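Long-range contacts in beta 1-3 glucanase (Clostridium beijerinckii NCIMB 8052, PDB 5H4E), which probably hydrolyses beta-1,3-glucans as a glycoside hydrolase of family GH64: residues A[239-244]-A[252-257]; A[270-275]-A[294-299]. All coordinates share one frame; numbering follows the deposited sequence.

Contact 1 of 2, residues A[239-244]-A[252-257]; sequences THELTF and SGHVVG
Leu242 and Gly253 form an antiparallel hydrogen-bonded pair, with the strand directions at 160° to each other. Leu242 N bonds to Gly253 O at 2.9 Å, and Gly253 N returns a bond of 2.7 Å to Leu242 O. Next to it, Thr243 and Ser252 are a non-hydrogen-bonded pair, and Ser252 CA also approaches Leu242 O. The two pairs belong to a beta hairpin made of strands 242-246 and 249-256. On the Thr243 and Ser252 face the side chains are linked by polar contacts. Ser252 OG lies anti to its backbone N. It donates to Glu241 OE1 at a short 2.5 Å, using the anti lone pair of that oxygen. Thr243 OG1 lies 2.9 Å from Ser252 OG. The Glu241 chain bends at chi2 (-69°), which swings CD toward the neighbouring strand. Its other oxygen, OE2, rests 3.4 Å from His254 CB. The Glu241 and His254 side chains lie side by side, pointing the same way; the carboxylate and ring planes are 53° apart. His254 ND1 is bonded to Val261 O on the next strand, and Val256 CG2 lies above one face of the ring, offset toward its rim. Tyr269 OH is a second partner of Glu241 OE1. Leu242 points to the other face of the sheet, where it meets Phe260, Met312 and Trp318. Two hydroxyls, those of Ser252 and Tyr269, thus grip one carboxylate oxygen, which would help to stabilise its negative charge.

Contact 2 of 2, residues A[270-275]-A[294-299]; sequences NLYIHG and DDEKAI
Tyr272 N donates a nearly straight bond to Glu296 OE2, 2.8 Å long at 171°. The oxygen receives it on its anti lone pair. A water also donates to Glu296 OE2 and is 2.7 Å from His274 NE2, at the edge of that ring and in its plane. OE2 therefore has both a backbone and a water partner. The Glu296 chain runs out extended, with CD anti to CA (chi2 174°). Its CG comes 4.0 Å from Leu271 CB. Leu271 points at the helix. Its CD2 is 3.8 Å from Asp295 CB, and its CB is 3.9 Å from Ile299 CD1, the Leu271 and Ile299 side chains crossing at about a right angle. Further along, Ile273 CD1 meets Ile299 CG2 at 4.3 Å. Strand 271-273 is an outermost strand of a four-stranded antiparallel sheet, and the start of helix 294-309 packs against it with the axes 43° apart. A classic beta bulge sets Asn270 and Leu271 opposite the single residue Phe262 of strand 259-264. On the helix, Asp295 OD1 is held by Tyr251 OH and by salt bridges to Lys264 and Arg248, while Asn293 OD1 accepts from Glu296 N. Ile299 also reaches Tyr251 and Phe262, and Ile273 touches Val303 further along the helix.

Overall arrangement
From the N terminus the chain first builds most of the larger beta sheets of the fold, and it reaches contact 1 after helix 227-236. Contact 1 closes the short hairpin between residues 244 and 252. The chain then runs through strand 259-264 to 271-273, which completes a four-stranded antiparallel sheet. Contact 2 closes the next loop, which carries helix 279-284, and brings in helix 294-309. The two contacts follow in series and neither encloses nor crosses the other. Contact 1 pairs outer strand 242-246 with 249-256; contact 2 lays helix 294-309 on the other outer strand, 271-273. Their centres are about 12 Å apart. They touch where Phe244 CZ packs 4.2 Å from Ile299 CG1.

Contact 1 of 2, residues A[239-244]-A[252-257]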
loop_
_atom_site.group_PDB
_atom_site.type_symbol
_atom_site.label_atom_id
_atom_site.label_comp_id
_atom_site.label_asym_id
_atom_site.label_seq_id
_atom_site.Cartn_x
_atom_site.Cartn_y
_atom_site.Cartn_z
ATOM N N THR A 239 32.604 -8.405 5.864
ATOM C CA THR A 239 33.451 -9.564 6.106
ATOM C C THR A 239 32.681 -10.832 6.483
ATOM O O THR A 239 33.285 -11.863 6.767
ATOM C CB THR A 239 34.469 -9.260 7.205
ATOM O OG1 THR A 239 33.783 -8.822 8.385
ATOM C CG2 THR A 239 35.412 -8.159 6.758
ATOM N N HIS A 240 31.355 -10.758 6.505
ATOM C CA HIS A 240 30.529 -11.944 6.690
ATOM C C HIS A 240 29.584 -12.099 5.506
ATOM O O HIS A 240 29.313 -11.131 4.804
ATOM C CB HIS A 240 29.740 -11.876 8.002
ATOM C CG HIS A 240 30.602 -11.738 9.218
ATOM N ND1 HIS A 240 31.118 -10.529 9.630
ATOM C CD2 HIS A 240 31.066 -12.661 10.096
ATOM C CE1 HIS A 240 31.854 -10.708 10.713
ATOM N NE2 HIS A 240 31.836 -11.993 11.018
ATOM N N GLU A 241 29.096 -13.316 5.287
ATOM C CA GLU A 241 28.145 -13.583 4.209
ATOM C C GLU A 241 26.713 -13.491 4.701
ATOM O O GLU A 241 26.380 -13.979 5.786
ATOM C CB GLU A 241 28.366 -14.969 3.591
ATOM C CG GLU A 241 29.559 -15.070 2.652
ATOM C CD GLU A 241 29.361 -14.305 1.351
ATOM O OE1 GLU A 241 28.384 -14.592 0.616
ATOM O OE2 GLU A 241 30.201 -13.430 1.058
ATOM N N LEU A 242 25.876 -12.854 3.893
ATOM C CA LEU A 242 24.434 -12.860 4.094
ATOM C C LEU A 242 23.852 -13.885 3.144
ATOM O O LEU A 242 23.850 -13.683 1.932
ATOM C CB LEU A 242 23.842 -11.470 3.830
ATOM C CG LEU A 242 22.325 -11.306 3.777
ATOM C CD1 LEU A 242 21.694 -11.919 4.987
ATOM C CD2 LEU A 242 21.993 -9.822 3.729
ATOM N N THR A 243 23.370 -14.991 3.684
ATOM C CA THR A 243 22.859 -16.064 2.850
ATOM C C THR A 243 21.418 -16.372 3.180
ATOM O O THR A 243 21.080 -16.613 4.342
ATOM C CB THR A 243 23.690 -17.334 3.010
ATOM O OG1 THR A 243 25.062 -17.028 2.728
ATOM C CG2 THR A 243 23.200 -18.419 2.062
ATOM N N PHE A 244 20.567 -16.355 2.158
ATOM C CA PHE A 244 19.162 -16.644 2.366
ATOM C C PHE A 244 18.566 -17.413 1.192
ATOM O O PHE A 244 19.092 -17.401 0.075
ATOM C CB PHE A 244 18.378 -15.351 2.626
ATOM C CG PHE A 244 18.166 -14.496 1.402
ATOM C CD1 PHE A 244 19.098 -13.532 1.041
ATOM C CD2 PHE A 244 17.013 -14.631 0.637
ATOM C CE1 PHE A 244 18.890 -12.732 -0.079
ATOM C CE2 PHE A 244 16.802 -13.834 -0.481
ATOM C CZ PHE A 244 17.743 -12.892 -0.840
ATOM N N SER A 252 23.519 -15.290 -1.922
ATOM C CA SER A 252 24.512 -14.995 -0.905
ATOM C C SER A 252 25.192 -13.672 -1.212
ATOM O O SER A 252 25.610 -13.431 -2.336
ATOM C CB SER A 252 25.537 -16.132 -0.816
ATOM O OG SER A 252 26.325 -16.011 0.357
ATOM N N GLY A 253 25.313 -12.805 -0.218
ATOM C CA GLY A 253 25.817 -11.474 -0.479
ATOM C C GLY A 253 26.865 -11.002 0.499
ATOM O O GLY A 253 27.001 -11.553 1.596
ATOM N N HIS A 254 27.612 -9.979 0.088
ATOM C CA HIS A 254 28.595 -9.329 0.942
ATOM C C HIS A 254 28.783 -7.895 0.477
ATOM O O HIS A 254 28.525 -7.571 -0.680
ATOM C CB HIS A 254 29.938 -10.089 0.949
ATOM C CG HIS A 254 30.580 -10.220 -0.402
ATOM N ND1 HIS A 254 29.858 -10.245 -1.574
ATOM C CD2 HIS A 254 31.877 -10.366 -0.759
ATOM C CE1 HIS A 254 30.683 -10.382 -2.598
ATOM N NE2 HIS A 254 31.914 -10.464 -2.129
ATOM N N VAL A 255 29.211 -7.031 1.386
ATOM C CA VAL A 255 29.395 -5.628 1.049
ATOM C C VAL A 255 30.802 -5.442 0.503
ATOM O O VAL A 255 31.786 -5.793 1.164
ATOM C CB VAL A 255 29.156 -4.718 2.263
ATOM C CG1 VAL A 255 29.556 -3.274 1.966
ATOM C CG2 VAL A 255 27.693 -4.813 2.721
ATOM N N VAL A 256 30.886 -4.932 -0.722
ATOM C CA VAL A 256 32.155 -4.605 -1.358
ATOM C C VAL A 256 32.142 -3.121 -1.650
ATOM O O VAL A 256 31.387 -2.663 -2.506
ATOM C CB VAL A 256 32.381 -5.381 -2.664
ATOM C CG1 VAL A 256 33.784 -5.100 -3.195
ATOM C CG2 VAL A 256 32.172 -6.863 -2.445
ATOM N N GLY A 257 32.948 -2.365 -0.919
ATOM C CA GLY A 257 32.861 -0.920 -0.966
ATOM C C GLY A 257 31.532 -0.468 -0.394
ATOM O O GLY A 257 31.260 -0.671 0.789
#

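Contact 2 of 2, residues A[270-275]-A[294-299]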
loop_
_atom_site.group_PDB
_atom_site.type_symbol
_atom_site.label_atom_id
_atom_site.label_comp_id
_atom_site.label_asym_id
_atom_site.label_seq_id
_atom_site.Cartn_x
_atom_site.Cartn_y
_atom_site.Cartn_z
ATOM N N ASN A 270 27.385 -11.048 -8.939
ATOM C CA ASN A 270 27.108 -10.027 -9.956
ATOM C C ASN A 270 25.708 -9.423 -9.840
ATOM O O ASN A 270 25.210 -8.790 -10.772
ATOM C CB ASN A 270 27.301 -10.616 -11.358
ATOM C CG ASN A 270 26.612 -11.954 -11.531
ATOM O OD1 ASN A 270 25.503 -12.175 -11.029
ATOM N ND2 ASN A 270 27.274 -12.868 -12.234
ATOM N N LEU A 271 25.079 -9.618 -8.689
ATOM C CA LEU A 271 23.760 -9.049 -8.444
ATOM C C LEU A 271 23.887 -7.948 -7.398
ATOM O O LEU A 271 24.306 -8.202 -6.270
ATOM C CB LEU A 271 22.786 -10.138 -8.005
ATOM C CG LEU A 271 22.620 -11.312 -8.974
ATOM C CD1 LEU A 271 21.936 -12.479 -8.300
ATOM C CD2 LEU A 271 21.825 -10.894 -10.215
ATOM N N TYR A 272 23.532 -6.721 -7.777
ATOM C CA TYR A 272 23.861 -5.547 -6.974
ATOM C C TYR A 272 22.698 -4.805 -6.324
ATOM O O TYR A 272 21.682 -4.545 -6.963
ATOM C CB TYR A 272 24.616 -4.532 -7.834
ATOM C CG TYR A 272 26.056 -4.888 -8.077
ATOM C CD1 TYR A 272 27.069 -4.225 -7.409
ATOM C CD2 TYR A 272 26.400 -5.887 -8.974
ATOM C CE1 TYR A 272 28.385 -4.543 -7.620
ATOM C CE2 TYR A 272 27.722 -6.214 -9.191
ATOM C CZ TYR A 272 28.707 -5.539 -8.505
ATOM O OH TYR A 272 30.025 -5.861 -8.713
ATOM N N ILE A 273 22.878 -4.446 -5.058
ATOM C CA ILE A 273 22.242 -3.254 -4.521
ATOM C C ILE A 273 23.305 -2.160 -4.602
ATOM O O ILE A 273 24.351 -2.243 -3.955
ATOM C CB ILE A 273 21.747 -3.410 -3.073
ATOM C CG1 ILE A 273 20.832 -4.618 -2.924
ATOM C CG2 ILE A 273 21.025 -2.157 -2.620
ATOM C CD1 ILE A 273 20.274 -4.752 -1.528
ATOM N N HIS A 274 23.058 -1.151 -5.430
ATOM C CA HIS A 274 24.025 -0.077 -5.615
ATOM C C HIS A 274 23.938 0.993 -4.541
ATOM O O HIS A 274 23.113 1.896 -4.607
ATOM C CB HIS A 274 23.841 0.541 -7.001
ATOM C CG HIS A 274 24.085 -0.428 -8.112
ATOM N ND1 HIS A 274 25.347 -0.704 -8.591
ATOM C CD2 HIS A 274 23.237 -1.216 -8.812
ATOM C CE1 HIS A 274 25.264 -1.610 -9.549
ATOM N NE2 HIS A 274 23.995 -1.937 -9.703
ATOM N N GLY A 275 24.799 0.887 -3.536
ATOM C CA GLY A 275 24.858 1.880 -2.486
ATOM C C GLY A 275 24.347 1.399 -1.142
ATOM O O GLY A 275 23.879 0.261 -0.990
ATOM N N ASP A 294 15.303 -9.232 -12.460
ATOM C CA ASP A 294 14.344 -9.893 -11.562
ATOM C C ASP A 294 14.993 -10.403 -10.268
ATOM O O ASP A 294 14.361 -10.413 -9.203
ATOM C CB ASP A 294 13.655 -11.060 -12.270
ATOM C CG ASP A 294 12.605 -10.603 -13.269
ATOM O OD1 ASP A 294 12.490 -9.380 -13.493
ATOM O OD2 ASP A 294 11.905 -11.477 -13.832
ATOM N N ASP A 295 16.251 -10.819 -10.355
ATOM C CA ASP A 295 16.954 -11.318 -9.170
ATOM C C ASP A 295 17.264 -10.179 -8.221
ATOM O O ASP A 295 17.077 -10.289 -7.009
ATOM C CB ASP A 295 18.249 -12.028 -9.561
ATOM C CG ASP A 295 18.008 -13.394 -10.151
ATOM O OD1 ASP A 295 17.144 -14.140 -9.632
ATOM O OD2 ASP A 295 18.694 -13.727 -11.144
ATOM N N GLU A 296 17.750 -9.082 -8.786
ATOM C CA GLU A 296 18.097 -7.910 -8.000
ATOM C C GLU A 296 16.852 -7.327 -7.339
ATOM O O GLU A 296 16.895 -6.883 -6.187
ATOM C CB GLU A 296 18.811 -6.880 -8.883
ATOM C CG GLU A 296 20.250 -7.322 -9.266
ATOM C CD GLU A 296 20.936 -6.400 -10.266
ATOM O OE1 GLU A 296 20.274 -5.946 -11.228
ATOM O OE2 GLU A 296 22.143 -6.128 -10.091
ATOM N N LYS A 297 15.737 -7.349 -8.066
ATOM C CA LYS A 297 14.466 -6.873 -7.528
ATOM C C LYS A 297 14.053 -7.685 -6.294
ATOM O O LYS A 297 13.745 -7.122 -5.239
ATOM C CB LYS A 297 13.379 -6.929 -8.611
ATOM C CG LYS A 297 13.435 -5.756 -9.602
ATOM C CD LYS A 297 12.343 -5.859 -10.672
ATOM C CE LYS A 297 12.077 -4.518 -11.375
ATOM N NZ LYS A 297 13.169 -4.048 -12.298
ATOM N N ALA A 298 14.088 -9.004 -6.418
ATOM C CA ALA A 298 13.737 -9.889 -5.308
ATOM C C ALA A 298 14.691 -9.752 -4.125
ATOM O O ALA A 298 14.260 -9.797 -2.968
ATOM C CB ALA A 298 13.707 -11.311 -5.772
ATOM N N ILE A 299 15.982 -9.613 -4.414
ATOM C CA ILE A 299 16.980 -9.374 -3.370
ATOM C C ILE A 299 16.723 -8.055 -2.648
ATOM O O ILE A 299 16.761 -7.993 -1.416
ATOM C CB ILE A 299 18.409 -9.347 -3.938
ATOM C CG1 ILE A 299 18.875 -10.762 -4.282
ATOM C CG2 ILE A 299 19.370 -8.662 -2.953
ATOM C CD1 ILE A 299 20.058 -10.788 -5.225
HETATM O O HOH W 1 23.146 -3.832 -11.381
#